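Local coordinates for peptidase M16 inactive domain family protein (PDB 3GWB), which is a member of the M16 metallopeptidase family with an inactive-domain region, of uncertain activity but possibly a hydrolase, at residues L155-H167 / I230-H242. Sequence-based numbering, arbitrary orientation.
Sequences LMKRLYGTHPYAH and IEQPAEPKASIGH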
# COMPACT_ATOMS: atom_id res chain seq x y z
N LEU A 155 1.22 13.80 -20.16
CA LEU A 155 0.29 14.89 -19.90
C LEU A 155 0.95 15.98 -19.07
O LEU A 155 0.77 17.17 -19.34
CB LEU A 155 -0.96 14.36 -19.18
CG LEU A 155 -2.05 15.37 -18.85
CD1 LEU A 155 -2.46 16.13 -20.10
CD2 LEU A 155 -3.26 14.65 -18.26
N MSE A 156 1.72 15.59 -18.06
CA MSE A 156 2.41 16.56 -17.23
C MSE A 156 3.47 17.32 -18.03
O MSE A 156 3.78 18.46 -17.72
CB MSE A 156 3.03 15.89 -16.00
CG MSE A 156 2.02 15.49 -14.92
SE MSE A 156 1.06 16.89 -14.25
CE MSE A 156 2.18 17.49 -12.96
N LYS A 157 4.01 16.68 -19.06
CA LYS A 157 5.02 17.34 -19.90
C LYS A 157 4.37 18.43 -20.75
O LYS A 157 4.90 19.54 -20.86
CB LYS A 157 5.69 16.33 -20.83
CG LYS A 157 6.48 15.23 -20.13
CD LYS A 157 7.10 14.26 -21.15
CE LYS A 157 7.74 13.07 -20.46
NZ LYS A 157 8.24 12.07 -21.44
N ARG A 158 3.24 18.10 -21.37
CA ARG A 158 2.52 19.04 -22.22
C ARG A 158 1.97 20.22 -21.42
O ARG A 158 1.92 21.35 -21.89
CB ARG A 158 1.37 18.32 -22.93
CG ARG A 158 1.81 17.40 -24.07
CD ARG A 158 0.72 16.40 -24.43
NE ARG A 158 1.11 15.54 -25.54
CZ ARG A 158 0.96 15.87 -26.82
NH1 ARG A 158 0.41 17.03 -27.15
NH2 ARG A 158 1.36 15.03 -27.77
N LEU A 159 1.56 19.93 -20.19
CA LEU A 159 0.98 20.94 -19.30
C LEU A 159 1.99 21.95 -18.75
O LEU A 159 1.72 23.15 -18.73
CB LEU A 159 0.31 20.23 -18.12
CG LEU A 159 -1.13 20.58 -17.72
CD1 LEU A 159 -2.07 20.25 -18.85
CD2 LEU A 159 -1.51 19.79 -16.47
N TYR A 160 3.15 21.46 -18.31
CA TYR A 160 4.17 22.32 -17.71
C TYR A 160 5.44 22.63 -18.52
O TYR A 160 6.24 23.46 -18.10
CB TYR A 160 4.57 21.72 -16.36
CG TYR A 160 3.49 21.83 -15.32
CD1 TYR A 160 3.29 23.01 -14.62
CD2 TYR A 160 2.66 20.74 -15.03
CE1 TYR A 160 2.29 23.13 -13.65
CE2 TYR A 160 1.65 20.85 -14.05
CZ TYR A 160 1.48 22.05 -13.37
OH TYR A 160 0.50 22.18 -12.41
N GLY A 161 5.64 21.96 -19.65
CA GLY A 161 6.83 22.23 -20.44
C GLY A 161 8.15 22.13 -19.68
O GLY A 161 8.52 21.05 -19.23
N THR A 162 8.86 23.25 -19.54
CA THR A 162 10.14 23.25 -18.84
C THR A 162 10.02 23.59 -17.36
O THR A 162 11.03 23.68 -16.64
CB THR A 162 11.14 24.23 -19.48
OG1 THR A 162 10.53 25.52 -19.64
CG2 THR A 162 11.59 23.72 -20.84
N HIS A 163 8.79 23.78 -16.90
CA HIS A 163 8.54 24.11 -15.51
C HIS A 163 8.95 22.93 -14.62
O HIS A 163 8.78 21.78 -15.00
CB HIS A 163 7.06 24.41 -15.32
CG HIS A 163 6.70 24.84 -13.93
ND1 HIS A 163 6.79 26.15 -13.52
CD2 HIS A 163 6.31 24.13 -12.85
CE1 HIS A 163 6.45 26.23 -12.25
NE2 HIS A 163 6.15 25.02 -11.82
N PRO A 164 9.49 23.22 -13.42
CA PRO A 164 9.93 22.18 -12.47
C PRO A 164 8.89 21.10 -12.11
O PRO A 164 9.27 20.03 -11.63
CB PRO A 164 10.37 23.00 -11.26
CG PRO A 164 10.94 24.22 -11.90
CD PRO A 164 9.90 24.55 -12.95
N TYR A 165 7.60 21.37 -12.33
CA TYR A 165 6.57 20.38 -12.02
C TYR A 165 6.39 19.38 -13.15
O TYR A 165 5.77 18.33 -12.96
CB TYR A 165 5.20 21.03 -11.77
CG TYR A 165 5.06 21.84 -10.50
CD1 TYR A 165 5.96 21.71 -9.44
CD2 TYR A 165 3.99 22.73 -10.35
CE1 TYR A 165 5.79 22.44 -8.26
CE2 TYR A 165 3.82 23.46 -9.19
CZ TYR A 165 4.72 23.32 -8.14
OH TYR A 165 4.53 24.06 -7.01
N ALA A 166 6.92 19.69 -14.33
CA ALA A 166 6.77 18.82 -15.48
C ALA A 166 7.36 17.41 -15.35
O ALA A 166 6.69 16.43 -15.65
CB ALA A 166 7.36 19.50 -16.71
N HIS A 167 8.61 17.31 -14.92
CA HIS A 167 9.27 16.01 -14.82
C HIS A 167 8.80 15.13 -13.67
O HIS A 167 8.36 15.62 -12.63
CB HIS A 167 10.79 16.20 -14.74
CG HIS A 167 11.26 16.74 -13.43
ND1 HIS A 167 11.70 15.92 -12.40
CD2 HIS A 167 11.33 18.00 -12.95
CE1 HIS A 167 12.01 16.66 -11.36
NE2 HIS A 167 11.80 17.93 -11.66
N ILE A 230 8.97 28.54 -6.22
CA ILE A 230 8.97 28.27 -7.65
C ILE A 230 8.04 29.25 -8.37
O ILE A 230 7.01 29.65 -7.83
CB ILE A 230 8.55 26.80 -7.94
CG1 ILE A 230 9.73 25.86 -7.68
CG2 ILE A 230 8.11 26.64 -9.39
CD1 ILE A 230 10.25 25.87 -6.27
N GLU A 231 8.43 29.65 -9.57
CA GLU A 231 7.63 30.59 -10.35
C GLU A 231 6.40 29.92 -10.92
O GLU A 231 6.27 28.70 -10.90
CB GLU A 231 8.48 31.19 -11.47
CG GLU A 231 9.77 31.83 -10.97
CD GLU A 231 10.39 32.78 -11.97
OE1 GLU A 231 10.66 32.35 -13.12
OE2 GLU A 231 10.62 33.95 -11.61
N GLN A 232 5.47 30.73 -11.43
CA GLN A 232 4.23 30.22 -12.01
C GLN A 232 4.47 29.73 -13.43
O GLN A 232 5.23 30.33 -14.19
CB GLN A 232 3.17 31.32 -12.02
CG GLN A 232 2.62 31.66 -10.65
CD GLN A 232 1.67 30.60 -10.13
OE1 GLN A 232 1.90 29.40 -10.31
NE2 GLN A 232 0.60 31.03 -9.48
N PRO A 233 3.80 28.63 -13.82
CA PRO A 233 3.94 28.06 -15.16
C PRO A 233 3.20 28.92 -16.19
O PRO A 233 2.36 29.74 -15.83
CB PRO A 233 3.32 26.68 -15.02
CG PRO A 233 2.19 26.94 -14.07
CD PRO A 233 2.85 27.83 -13.02
N ALA A 234 3.53 28.73 -17.46
CA ALA A 234 2.87 29.47 -18.52
C ALA A 234 1.65 28.66 -18.93
O ALA A 234 1.64 27.44 -18.81
CB ALA A 234 3.80 29.64 -19.70
N GLU A 235 0.62 29.35 -19.42
CA GLU A 235 -0.60 28.68 -19.87
C GLU A 235 -0.28 27.88 -21.12
O GLU A 235 0.07 28.44 -22.15
CB GLU A 235 -1.67 29.72 -20.21
CG GLU A 235 -2.32 30.39 -19.01
CD GLU A 235 -3.31 29.48 -18.32
OE1 GLU A 235 -2.91 28.38 -17.89
OE2 GLU A 235 -4.50 29.86 -18.21
N PRO A 236 -0.38 26.54 -21.04
CA PRO A 236 -0.08 25.71 -22.21
C PRO A 236 -1.20 25.81 -23.25
O PRO A 236 -2.35 26.10 -22.91
CB PRO A 236 0.01 24.32 -21.62
CG PRO A 236 -1.04 24.37 -20.57
CD PRO A 236 -0.79 25.70 -19.90
N LYS A 237 -0.86 25.57 -24.51
CA LYS A 237 -1.85 25.62 -25.58
C LYS A 237 -2.61 24.29 -25.58
O LYS A 237 -2.05 23.25 -25.25
CB LYS A 237 -1.17 25.83 -26.94
CG LYS A 237 -0.11 24.79 -27.26
CD LYS A 237 0.40 24.92 -28.69
CE LYS A 237 1.54 23.94 -28.95
NZ LYS A 237 1.15 22.53 -28.64
N ALA A 238 -3.89 24.33 -25.95
CA ALA A 238 -4.69 23.12 -25.99
C ALA A 238 -4.11 22.16 -27.03
O ALA A 238 -3.67 22.58 -28.10
CB ALA A 238 -6.14 23.45 -26.35
N SER A 239 -4.08 20.87 -26.70
CA SER A 239 -3.55 19.89 -27.63
C SER A 239 -4.04 18.49 -27.28
O SER A 239 -4.49 18.24 -26.16
CB SER A 239 -2.02 19.91 -27.63
OG SER A 239 -1.49 19.51 -26.38
N ILE A 240 -3.96 17.59 -28.26
CA ILE A 240 -4.38 16.21 -28.06
C ILE A 240 -3.26 15.29 -28.48
O ILE A 240 -2.69 15.43 -29.57
CB ILE A 240 -5.65 15.88 -28.87
CG1 ILE A 240 -6.82 16.71 -28.36
CG2 ILE A 240 -5.98 14.39 -28.76
CD1 ILE A 240 -8.14 16.41 -29.04
N GLY A 241 -2.92 14.34 -27.62
CA GLY A 241 -1.86 13.40 -27.91
C GLY A 241 -2.32 11.97 -27.68
O GLY A 241 -3.19 11.72 -26.84
N HIS A 242 -1.73 11.04 -28.42
CA HIS A 242 -2.08 9.64 -28.29
C HIS A 242 -0.84 8.79 -28.19
O HIS A 242 0.10 8.96 -28.96
CB HIS A 242 -2.92 9.18 -29.48
CG HIS A 242 -3.28 7.72 -29.43
ND1 HIS A 242 -4.21 7.22 -28.54
CD2 HIS A 242 -2.82 6.67 -30.14
CE1 HIS A 242 -4.30 5.91 -28.71
NE2 HIS A 242 -3.47 5.55 -29.67
O HOH W 1 3.36 25.41 -19.21
O HOH W 2 5.57 26.65 -18.08
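Arg158 and His163, the two residues with the largest buried areas, meet Gly241 and Pro233 where an extended linker runs past the C-terminal end of helix 147-160 before entering edge strand 239-244. The Arg158 chain runs extended from CG to NE and lays one face of its guanidinium on Gly241, whose CA lies 3.6 Å from NH2. At the guanidinium edge NH1 gives a weak, bent hydrogen bond (133°) to Ser239 OG, 3.2 Å away; the stronger partner is Glu154, salt-bridged to NE. Beyond the helix, CG of His163 stands anti to the backbone N (chi1 -176°), which carries the imidazole over to the linker. Pro233 CB sits over one ring face in a CH-pi contact, 4.1 Å from the centroid, and also meets the edge of the Tyr160 ring at CD1 (3.7 Å). The CG2 methyl of Ile230 approaches the imidazole obliquely. Replacing His163 with an alanine would probably leave Pro233 only Tyr160 of its two ring neighbours and cost Ile230 CG2 its imidazole neighbour. Pro236 CG packs 3.5 Å from Leu159 O, while one water bridges that carbonyl to Ala234 O and another joins Tyr160 O to Ala234 N. The chemistry thus implies attachment chiefly through guanidinium, proline and ring packing, with waters bonding backbone groups of both segments.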